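Local coordinates for protein beta-mannosidase (Trichoderma harzianum, PDB 4CVU) that probably hydrolyses beta-linked mannose from the ends of oligosaccharides, as a fungal beta-mannosidase of glycoside hydrolase family 2, at residues A[87-92]-A[154-159]. Numbering follows the deposited sequence.
Sequences WTYTSK and INFGSV. With NAG (2-acetamido-2-deoxy-beta-D-glucopyranose), chain C.
W87 and F156 face each other as an antiparallel hydrogen-bonded pair, and Y89 and I154 form the next such pair along the two strands. W87 N gives its hydrogen to F156 O at 3.0 Å and W87 O receives F156 N at 2.8 Å; Y89 and I154 exchange N-H and C=O in the same reciprocal way. Between them T88 and N155 make a non-hydrogen-bonded pair, where T88 CA lies 3.4 Å from I154 O in a CA-H...O contact. On the face bearing W87, Y89, I154 and F156, the phenol ring of Y89 meets the phenyl of F156 with their planes at 85°. This oblique pair closes to 3.6 Å between Y89 CD1 and F156 CE2, while W87 O lies at the edge of the F156 ring. These strands are adjacent members of a six-stranded antiparallel sheet in the galactose-binding-like domain of the enzyme, flanked by strands 38-41 and 116-120. On the other face, N155 has CG anti to its backbone N (chi1 -178°), beside T88; N155 OD1 comes 3.0 Å from T88 OG1 and is hydrogen-bonded by N86. N155 ND2 donates a nearly straight bond of 2.8 Å (168°) to O7 of an N-acetylglucosamine from a glycan attached to the protein, whose O6 donates to N155 O. An alanine at N155 would probably leave that acetamide oxygen without its amide donor and N86 ND2 without its carbonyl acceptor, while the backbone bond from O6 could persist. T117 OG1 provides another hydrogen bond to this sugar. Beneath the aromatic face, W87 packs on A57 and L61 of helix 57-63, with its indole NE1 bonded to I82 O, and D60 of the same helix accepts the hydroxyl of Y89.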
loop_
_atom_site.group_PDB
_atom_site.type_symbol
_atom_site.label_atom_id
_atom_site.label_comp_id
_atom_site.label_asym_id
_atom_site.label_seq_id
_atom_site.Cartn_x
_atom_site.Cartn_y
_atom_site.Cartn_z
ATOM N N TRP A 87 3.821 25.478 12.789
ATOM C CA TRP A 87 5.099 24.783 12.673
ATOM C C TRP A 87 6.210 25.801 12.652
ATOM O O TRP A 87 6.165 26.750 11.913
ATOM C CB TRP A 87 5.140 23.907 11.387
ATOM C CG TRP A 87 4.145 22.831 11.500
ATOM C CD1 TRP A 87 2.824 22.911 11.146
ATOM C CD2 TRP A 87 4.328 21.562 12.122
ATOM N NE1 TRP A 87 2.184 21.750 11.478
ATOM C CE2 TRP A 87 3.084 20.901 12.083
ATOM C CE3 TRP A 87 5.429 20.911 12.695
ATOM C CZ2 TRP A 87 2.898 19.603 12.590
ATOM C CZ3 TRP A 87 5.265 19.623 13.178
ATOM C CH2 TRP A 87 4.001 18.976 13.122
ATOM N N THR A 88 7.243 25.575 13.439
ATOM C CA THR A 88 8.322 26.522 13.518
ATOM C C THR A 88 9.606 25.896 13.020
ATOM O O THR A 88 10.007 24.802 13.496
ATOM C CB THR A 88 8.475 27.072 14.966
ATOM O OG1 THR A 88 7.303 27.822 15.315
ATOM C CG2 THR A 88 9.706 27.942 15.104
ATOM N N TYR A 89 10.235 26.593 12.072
ATOM C CA TYR A 89 11.570 26.245 11.539
ATOM C C TYR A 89 12.633 27.033 12.313
ATOM O O TYR A 89 12.642 28.264 12.280
ATOM C CB TYR A 89 11.637 26.577 10.040
ATOM C CG TYR A 89 11.011 25.494 9.158
ATOM C CD1 TYR A 89 9.636 25.296 9.130
ATOM C CD2 TYR A 89 11.809 24.680 8.363
ATOM C CE1 TYR A 89 9.080 24.296 8.350
ATOM C CE2 TYR A 89 11.267 23.708 7.563
ATOM C CZ TYR A 89 9.901 23.499 7.556
ATOM O OH TYR A 89 9.377 22.471 6.760
ATOM N N THR A 90 13.527 26.335 13.010
ATOM C CA THR A 90 14.539 26.996 13.851
ATOM C C THR A 90 15.927 26.545 13.455
ATOM O O THR A 90 16.175 25.345 13.380
ATOM C CB THR A 90 14.325 26.624 15.325
ATOM O OG1 THR A 90 13.006 27.020 15.697
ATOM C CG2 THR A 90 15.359 27.310 16.237
ATOM N N SER A 91 16.830 27.508 13.237
ATOM C CA SER A 91 18.242 27.194 12.964
ATOM C C SER A 91 19.044 26.950 14.218
ATOM O O SER A 91 18.648 27.346 15.310
ATOM C CB SER A 91 18.937 28.324 12.185
ATOM O OG SER A 91 19.362 29.375 13.042
ATOM N N LYS A 92 20.191 26.309 14.043
ATOM C CA LYS A 92 21.224 26.314 15.045
ATOM C C LYS A 92 21.844 27.715 14.996
ATOM O O LYS A 92 21.695 28.425 13.989
ATOM C CB LYS A 92 22.294 25.273 14.744
ATOM C CG LYS A 92 21.792 23.850 14.731
ATOM C CD LYS A 92 21.255 23.430 16.087
ATOM C CE LYS A 92 21.355 21.927 16.267
ATOM N NZ LYS A 92 20.776 21.523 17.573
ATOM N N ILE A 154 11.450 30.816 12.283
ATOM C CA ILE A 154 10.313 31.218 11.474
ATOM C C ILE A 154 9.081 30.420 11.895
ATOM O O ILE A 154 8.935 29.219 11.578
ATOM C CB ILE A 154 10.590 31.020 9.965
ATOM C CG1 ILE A 154 12.001 31.487 9.607
ATOM C CG2 ILE A 154 9.562 31.778 9.136
ATOM C CD1 ILE A 154 12.403 31.177 8.189
ATOM N N ASN A 155 8.193 31.066 12.622
ATOM C CA ASN A 155 7.014 30.397 13.159
ATOM C C ASN A 155 5.862 30.549 12.175
ATOM O O ASN A 155 5.347 31.638 12.022
ATOM C CB ASN A 155 6.685 30.985 14.535
ATOM C CG ASN A 155 5.492 30.322 15.195
ATOM O OD1 ASN A 155 4.854 29.454 14.629
ATOM N ND2 ASN A 155 5.193 30.745 16.418
ATOM N N PHE A 156 5.499 29.451 11.498
ATOM C CA PHE A 156 4.457 29.439 10.460
ATOM C C PHE A 156 3.078 29.129 11.035
ATOM O O PHE A 156 2.910 28.151 11.759
ATOM C CB PHE A 156 4.777 28.423 9.356
ATOM C CG PHE A 156 5.993 28.747 8.536
ATOM C CD1 PHE A 156 5.902 29.552 7.404
ATOM C CD2 PHE A 156 7.244 28.242 8.881
ATOM C CE1 PHE A 156 7.030 29.853 6.650
ATOM C CE2 PHE A 156 8.363 28.540 8.130
ATOM C CZ PHE A 156 8.263 29.341 7.015
ATOM N N GLY A 157 2.087 29.973 10.731
ATOM C CA GLY A 157 0.734 29.783 11.257
ATOM C C GLY A 157 -0.027 28.627 10.650
ATOM O O GLY A 157 0.330 28.099 9.594
ATOM N N SER A 158 -1.076 28.209 11.349
ATOM C CA SER A 158 -2.135 27.402 10.782
ATOM C C SER A 158 -2.964 28.356 9.918
ATOM O O SER A 158 -3.501 29.318 10.435
ATOM C CB SER A 158 -2.997 26.812 11.877
ATOM O OG SER A 158 -4.118 26.149 11.344
ATOM N N VAL A 159 -3.026 28.102 8.598
ATOM C CA VAL A 159 -3.675 29.035 7.693
ATOM C C VAL A 159 -5.213 29.046 7.814
ATOM O O VAL A 159 -5.824 30.128 7.803
ATOM C CB VAL A 159 -3.193 28.877 6.243
ATOM C CG1 VAL A 159 -3.869 29.868 5.304
ATOM C CG2 VAL A 159 -1.690 29.083 6.146
HETATM C C1 NAG C . 1.220 30.847 14.852
HETATM C C2 NAG C . 1.587 31.580 16.167
HETATM C C3 NAG C . 1.074 33.012 16.139
HETATM C C4 NAG C . 1.454 33.737 14.850
HETATM C C5 NAG C . 1.161 32.870 13.598
HETATM C C6 NAG C . 1.711 33.504 12.301
HETATM C C7 NAG C . 1.807 30.137 18.104
HETATM C C8 NAG C . 1.181 29.448 19.280
HETATM N N2 NAG C . 1.033 30.891 17.328
HETATM O O3 NAG C . 1.605 33.694 17.266
HETATM O O4 NAG C . 0.693 34.934 14.782
HETATM O O5 NAG C . 1.710 31.572 13.740
HETATM O O6 NAG C . 3.127 33.444 12.238
HETATM O O7 NAG C . 2.989 29.986 17.888
#